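Local coordinates for uncharacterized protein VPA0106 (Vibrio parahaemolyticus, PDB 3U07) that is of unknown function but belongs to a family of proteins that pair a DUF1254 region with a DUF1214 region and is probably exported, at residues T113-M116 with T120-A123; N230-W235 with G285-L290. The protein carries 2 engineered substitutions. All blocks are in the same frame, centred on the assembly; numbering follows the deposited sequence.

Interaction 1 of 2, residues T113-M116 with T120-A123; sequences TMDM and TNAA
A classic beta bulge marks the turn end of the hairpin formed by strands 109-115 and 120-125, where Asn121 and Ala122 together face Thr113. The carbonyl oxygen of Thr113 draws in both amides of the bulge: Asn121 N donates to Thr113 O at 2.9 Å, while the bond from Ala122 N to the same oxygen is weak at 3.5 Å. Back across the strands, Thr113 N gives a bond of 3.0 Å to Ala122 O. The CA of Thr120 adds a CA-H...O contact to Thr113 O. Past the bulge, Met114 and Thr120, on one face of the sheet, form a non-hydrogen-bonded pair with CA atoms 4.1 Å apart. Here the selenomethionine Met114, its CG set beside the backbone N by chi1 of -65°, lays that CG against Thr120 OG1 at 3.4 Å; beyond CG the chain runs off from the partner strand. Thr120 OG1 is hydrogen-bonded to His112 NE2. Thr113 and Ala122 point to the other face, where both touch Phe138. The extra residue is thus accommodated by one carbonyl oxygen that serves two consecutive amides, one firmly and one weakly.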
loop_
_atom_site.group_PDB
_atom_site.type_symbol
_atom_site.label_atom_id
_atom_site.label_comp_id
_atom_site.label_asym_id
_atom_site.label_seq_id
_atom_site.Cartn_x
_atom_site.Cartn_y
_atom_site.Cartn_z
ATOM N N THR A 113 7.268 3.443 2.713
ATOM C CA THR A 113 8.020 2.227 2.992
ATOM C C THR A 113 7.318 1.400 4.049
ATOM O O THR A 113 6.690 1.942 4.956
ATOM C CB THR A 113 9.467 2.531 3.487
ATOM O OG1 THR A 113 9.413 3.392 4.632
ATOM C CG2 THR A 113 10.292 3.203 2.388
HETATM N N MSE A 114 7.425 0.081 3.920
HETATM C CA MSE A 114 6.802 -0.837 4.869
HETATM C C MSE A 114 7.769 -1.965 5.174
HETATM O O MSE A 114 8.568 -2.350 4.319
HETATM C CB MSE A 114 5.506 -1.408 4.280
HETATM C CG MSE A 114 4.428 -0.349 4.060
HETATM SE SE MSE A 114 2.772 -1.082 3.356
HETATM C CE MSE A 114 3.389 -1.250 1.536
ATOM N N ASP A 115 7.711 -2.489 6.392
ATOM C CA ASP A 115 8.601 -3.574 6.751
ATOM C C ASP A 115 7.949 -4.924 6.490
ATOM O O ASP A 115 6.774 -4.996 6.095
ATOM C CB ASP A 115 9.061 -3.462 8.214
ATOM C CG ASP A 115 7.920 -3.537 9.219
ATOM O OD1 ASP A 115 6.939 -4.279 8.987
ATOM O OD2 ASP A 115 8.026 -2.862 10.268
HETATM N N MSE A 116 8.723 -5.986 6.706
HETATM C CA MSE A 116 8.263 -7.350 6.472
HETATM C C MSE A 116 7.191 -7.855 7.438
HETATM O O MSE A 116 6.773 -9.008 7.356
HETATM C CB MSE A 116 9.469 -8.293 6.476
HETATM C CG MSE A 116 10.460 -7.989 5.361
HETATM SE SE MSE A 116 9.661 -8.202 3.597
HETATM C CE MSE A 116 9.686 -10.127 3.602
ATOM N N THR A 120 3.658 0.087 8.015
ATOM C CA THR A 120 4.212 1.222 7.292
ATOM C C THR A 120 5.208 1.849 8.288
ATOM O O THR A 120 4.868 2.057 9.455
ATOM C CB THR A 120 3.110 2.245 6.927
ATOM O OG1 THR A 120 2.393 1.782 5.772
ATOM C CG2 THR A 120 3.715 3.612 6.642
ATOM N N ASN A 121 6.443 2.095 7.858
ATOM C CA ASN A 121 7.419 2.700 8.764
ATOM C C ASN A 121 7.895 4.067 8.293
ATOM O O ASN A 121 8.723 4.706 8.936
ATOM C CB ASN A 121 8.619 1.766 9.021
ATOM C CG ASN A 121 9.267 1.236 7.745
ATOM O OD1 ASN A 121 9.100 1.783 6.654
ATOM N ND2 ASN A 121 10.041 0.165 7.894
ATOM N N ALA A 122 7.362 4.515 7.165
ATOM C CA ALA A 122 7.692 5.835 6.655
ATOM C C ALA A 122 6.710 6.251 5.573
ATOM O O ALA A 122 6.323 5.449 4.717
ATOM C CB ALA A 122 9.111 5.868 6.114
ATOM N N ALA A 123 6.296 7.510 5.631
ATOM C CA ALA A 123 5.381 8.067 4.646
ATOM C C ALA A 123 5.713 9.547 4.519
ATOM O O ALA A 123 5.044 10.392 5.110
ATOM C CB ALA A 123 3.931 7.888 5.099
#

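Interaction 2 of 2, residues N230-W235 with G285-L290; sequences NADKQW and GTRDTL
Arg287 and Asp232 form a salt bridge between helix 287-290 and the short break that separates helices 228-231 and 233-239. Arg287 NH1 donates to Asp232 OD1 at 3.0 Å, meeting the carboxylate on its syn side, but the bond is bent to 136° at the hydrogen. The carboxylate and guanidinium planes stand 48° apart and the groups share one direct bond, while water completes the second arm: it donates to Asp232 OD2 at 2.6 Å and accepts from Arg287 NH2 at 3.2 Å. Another water, lying in the guanidinium plane at its edge, accepts from Arg287 NH1 at 2.9 Å and donates to Ala231 O. Asp232 OD2 is further held by Tyr36 OH, and Arg287 NE pairs with Asp115 OD2 on the strand hairpin. The arginine reaches across because its aliphatic part is fully stretched (chi3 -179°). Over one face of its guanidinium, toward the rim, sits the methyl of Ala231; Ala231 CB lies 4.0 Å from Arg287 NH1. At the root of the arginine, Thr286 and Thr289 form a capping box: Thr286 N donates to Thr289 OG1 at 3.3 Å, whereas the return bond from Thr289 N to Thr286 OG1 is weak. With little packing between the segments, the contact rests mainly on charge and water, and the guanidinium, gripping both Asp232 and Asp115, probably stabilises the two carboxylates in their charged form.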
loop_
_atom_site.group_PDB
_atom_site.type_symbol
_atom_site.label_atom_id
_atom_site.label_comp_id
_atom_site.label_asym_id
_atom_site.label_seq_id
_atom_site.Cartn_x
_atom_site.Cartn_y
_atom_site.Cartn_z
ATOM N N ASN A 230 12.459 -8.572 18.693
ATOM C CA ASN A 230 12.333 -7.607 19.756
ATOM C C ASN A 230 11.073 -6.732 19.577
ATOM O O ASN A 230 10.356 -6.476 20.548
ATOM C CB ASN A 230 13.580 -6.789 19.733
ATOM C CG ASN A 230 14.781 -7.577 20.218
ATOM O OD1 ASN A 230 14.640 -8.499 21.025
ATOM N ND2 ASN A 230 15.974 -7.188 19.776
ATOM N N ALA A 231 10.811 -6.249 18.373
ATOM C CA ALA A 231 9.624 -5.418 18.234
ATOM C C ALA A 231 8.307 -6.215 18.457
ATOM O O ALA A 231 7.276 -5.641 18.815
ATOM C CB ALA A 231 9.617 -4.767 16.900
ATOM N N ASP A 232 8.333 -7.528 18.225
ATOM C CA ASP A 232 7.130 -8.358 18.376
ATOM C C ASP A 232 7.149 -9.228 19.621
ATOM O O ASP A 232 6.377 -10.181 19.723
ATOM C CB ASP A 232 6.954 -9.291 17.176
ATOM C CG ASP A 232 6.551 -8.568 15.915
ATOM O OD1 ASP A 232 6.209 -7.369 15.988
ATOM O OD2 ASP A 232 6.567 -9.211 14.842
ATOM N N LYS A 233 8.022 -8.907 20.565
ATOM C CA LYS A 233 8.150 -9.700 21.778
ATOM C C LYS A 233 6.830 -10.046 22.451
ATOM O O LYS A 233 6.627 -11.184 22.869
ATOM C CB LYS A 233 9.070 -8.992 22.778
ATOM C CG LYS A 233 9.292 -9.785 24.052
ATOM C CD LYS A 233 10.312 -9.125 24.965
ATOM C CE LYS A 233 10.332 -9.806 26.326
ATOM N NZ LYS A 233 10.565 -11.273 26.216
ATOM N N GLN A 234 5.934 -9.073 22.560
ATOM C CA GLN A 234 4.650 -9.328 23.202
ATOM C C GLN A 234 3.920 -10.481 22.515
ATOM O O GLN A 234 3.268 -11.293 23.170
ATOM C CB GLN A 234 3.774 -8.068 23.196
ATOM C CG GLN A 234 3.393 -7.573 21.815
ATOM C CD GLN A 234 4.477 -6.734 21.162
ATOM O OE1 GLN A 234 5.654 -6.813 21.525
ATOM N NE2 GLN A 234 4.084 -5.931 20.180
ATOM N N TRP A 235 4.047 -10.566 21.196
ATOM C CA TRP A 235 3.387 -11.633 20.448
ATOM C C TRP A 235 4.192 -12.926 20.489
ATOM O O TRP A 235 3.639 -14.003 20.709
ATOM C CB TRP A 235 3.180 -11.213 18.995
ATOM C CG TRP A 235 2.407 -9.942 18.839
ATOM C CD1 TRP A 235 2.862 -8.763 18.317
ATOM C CD2 TRP A 235 1.037 -9.724 19.191
ATOM N NE1 TRP A 235 1.857 -7.824 18.318
ATOM C CE2 TRP A 235 0.726 -8.387 18.849
ATOM C CE3 TRP A 235 0.041 -10.528 19.760
ATOM C CZ2 TRP A 235 -0.543 -7.835 19.057
ATOM C CZ3 TRP A 235 -1.223 -9.979 19.967
ATOM C CH2 TRP A 235 -1.502 -8.642 19.614
ATOM N N GLY A 285 -1.502 0.563 9.008
ATOM C CA GLY A 285 -0.907 1.567 9.868
ATOM C C GLY A 285 0.556 1.318 10.192
ATOM O O GLY A 285 1.255 0.583 9.488
ATOM N N THR A 286 1.010 1.930 11.277
ATOM C CA THR A 286 2.395 1.826 11.713
ATOM C C THR A 286 2.463 1.012 12.991
ATOM O O THR A 286 1.433 0.661 13.574
ATOM C CB THR A 286 2.955 3.217 12.037
ATOM O OG1 THR A 286 2.311 3.710 13.223
ATOM C CG2 THR A 286 2.681 4.194 10.889
ATOM N N ARG A 287 3.673 0.699 13.443
ATOM C CA ARG A 287 3.798 -0.045 14.702
ATOM C C ARG A 287 3.320 0.866 15.847
ATOM O O ARG A 287 2.875 0.353 16.889
ATOM C CB ARG A 287 5.247 -0.452 14.953
ATOM C CG ARG A 287 5.705 -1.559 14.012
ATOM C CD ARG A 287 7.107 -2.078 14.282
ATOM N NE ARG A 287 7.481 -3.111 13.318
ATOM C CZ ARG A 287 7.146 -4.396 13.402
ATOM N NH1 ARG A 287 6.421 -4.844 14.421
ATOM N NH2 ARG A 287 7.538 -5.237 12.456
ATOM N N ASP A 288 3.372 2.174 15.693
ATOM C CA ASP A 288 2.898 2.931 16.826
ATOM C C ASP A 288 1.384 2.854 17.008
ATOM O O ASP A 288 0.875 3.013 18.115
ATOM C CB ASP A 288 3.336 4.354 16.698
ATOM C CG ASP A 288 4.640 4.612 17.411
ATOM O OD1 ASP A 288 4.731 4.258 18.604
ATOM O OD2 ASP A 288 5.561 5.194 16.794
ATOM N N THR A 289 0.661 2.633 15.916
ATOM C CA THR A 289 -0.798 2.587 16.001
ATOM C C THR A 289 -1.360 1.182 15.933
ATOM O O THR A 289 -2.472 0.944 16.375
ATOM C CB THR A 289 -1.466 3.429 14.884
ATOM O OG1 THR A 289 -1.038 2.952 13.603
ATOM C CG2 THR A 289 -1.107 4.902 15.027
ATOM N N LEU A 290 -0.606 0.237 15.387
ATOM C CA LEU A 290 -1.133 -1.121 15.306
ATOM C C LEU A 290 -0.251 -2.191 15.940
ATOM O O LEU A 290 -0.630 -3.360 15.997
ATOM C CB LEU A 290 -1.431 -1.473 13.845
ATOM C CG LEU A 290 -2.553 -0.662 13.188
ATOM C CD1 LEU A 290 -2.575 -0.931 11.691
ATOM C CD2 LEU A 290 -3.895 -1.026 13.822
HETATM O O HOH W 1 5.725 -3.491 16.860
HETATM O O HOH W 2 5.977 -7.987 12.640
#

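In the fold
The two interactions follow one another along the chain, the hairpin contact being complete before residue 230 is reached, and their centres lie 12 Å apart. Interaction 1 is deep in the fold, about 9 Å from the centre of the chain, at the edge of the antiparallel four-stranded sheet, where 120-125 is an outermost strand within the chain. Interaction 2 lies among helices, about 18 Å from that centre. They meet directly: Thr120 N lies 2.9 Å from Gly285 O, probably a hydrogen bond, beside the salt bridge of Arg287 to the hairpin. Segment 285-290 therefore bridges the hairpin end and segment 230-235, joining the DUF1254 sheet to the helical part of the protein.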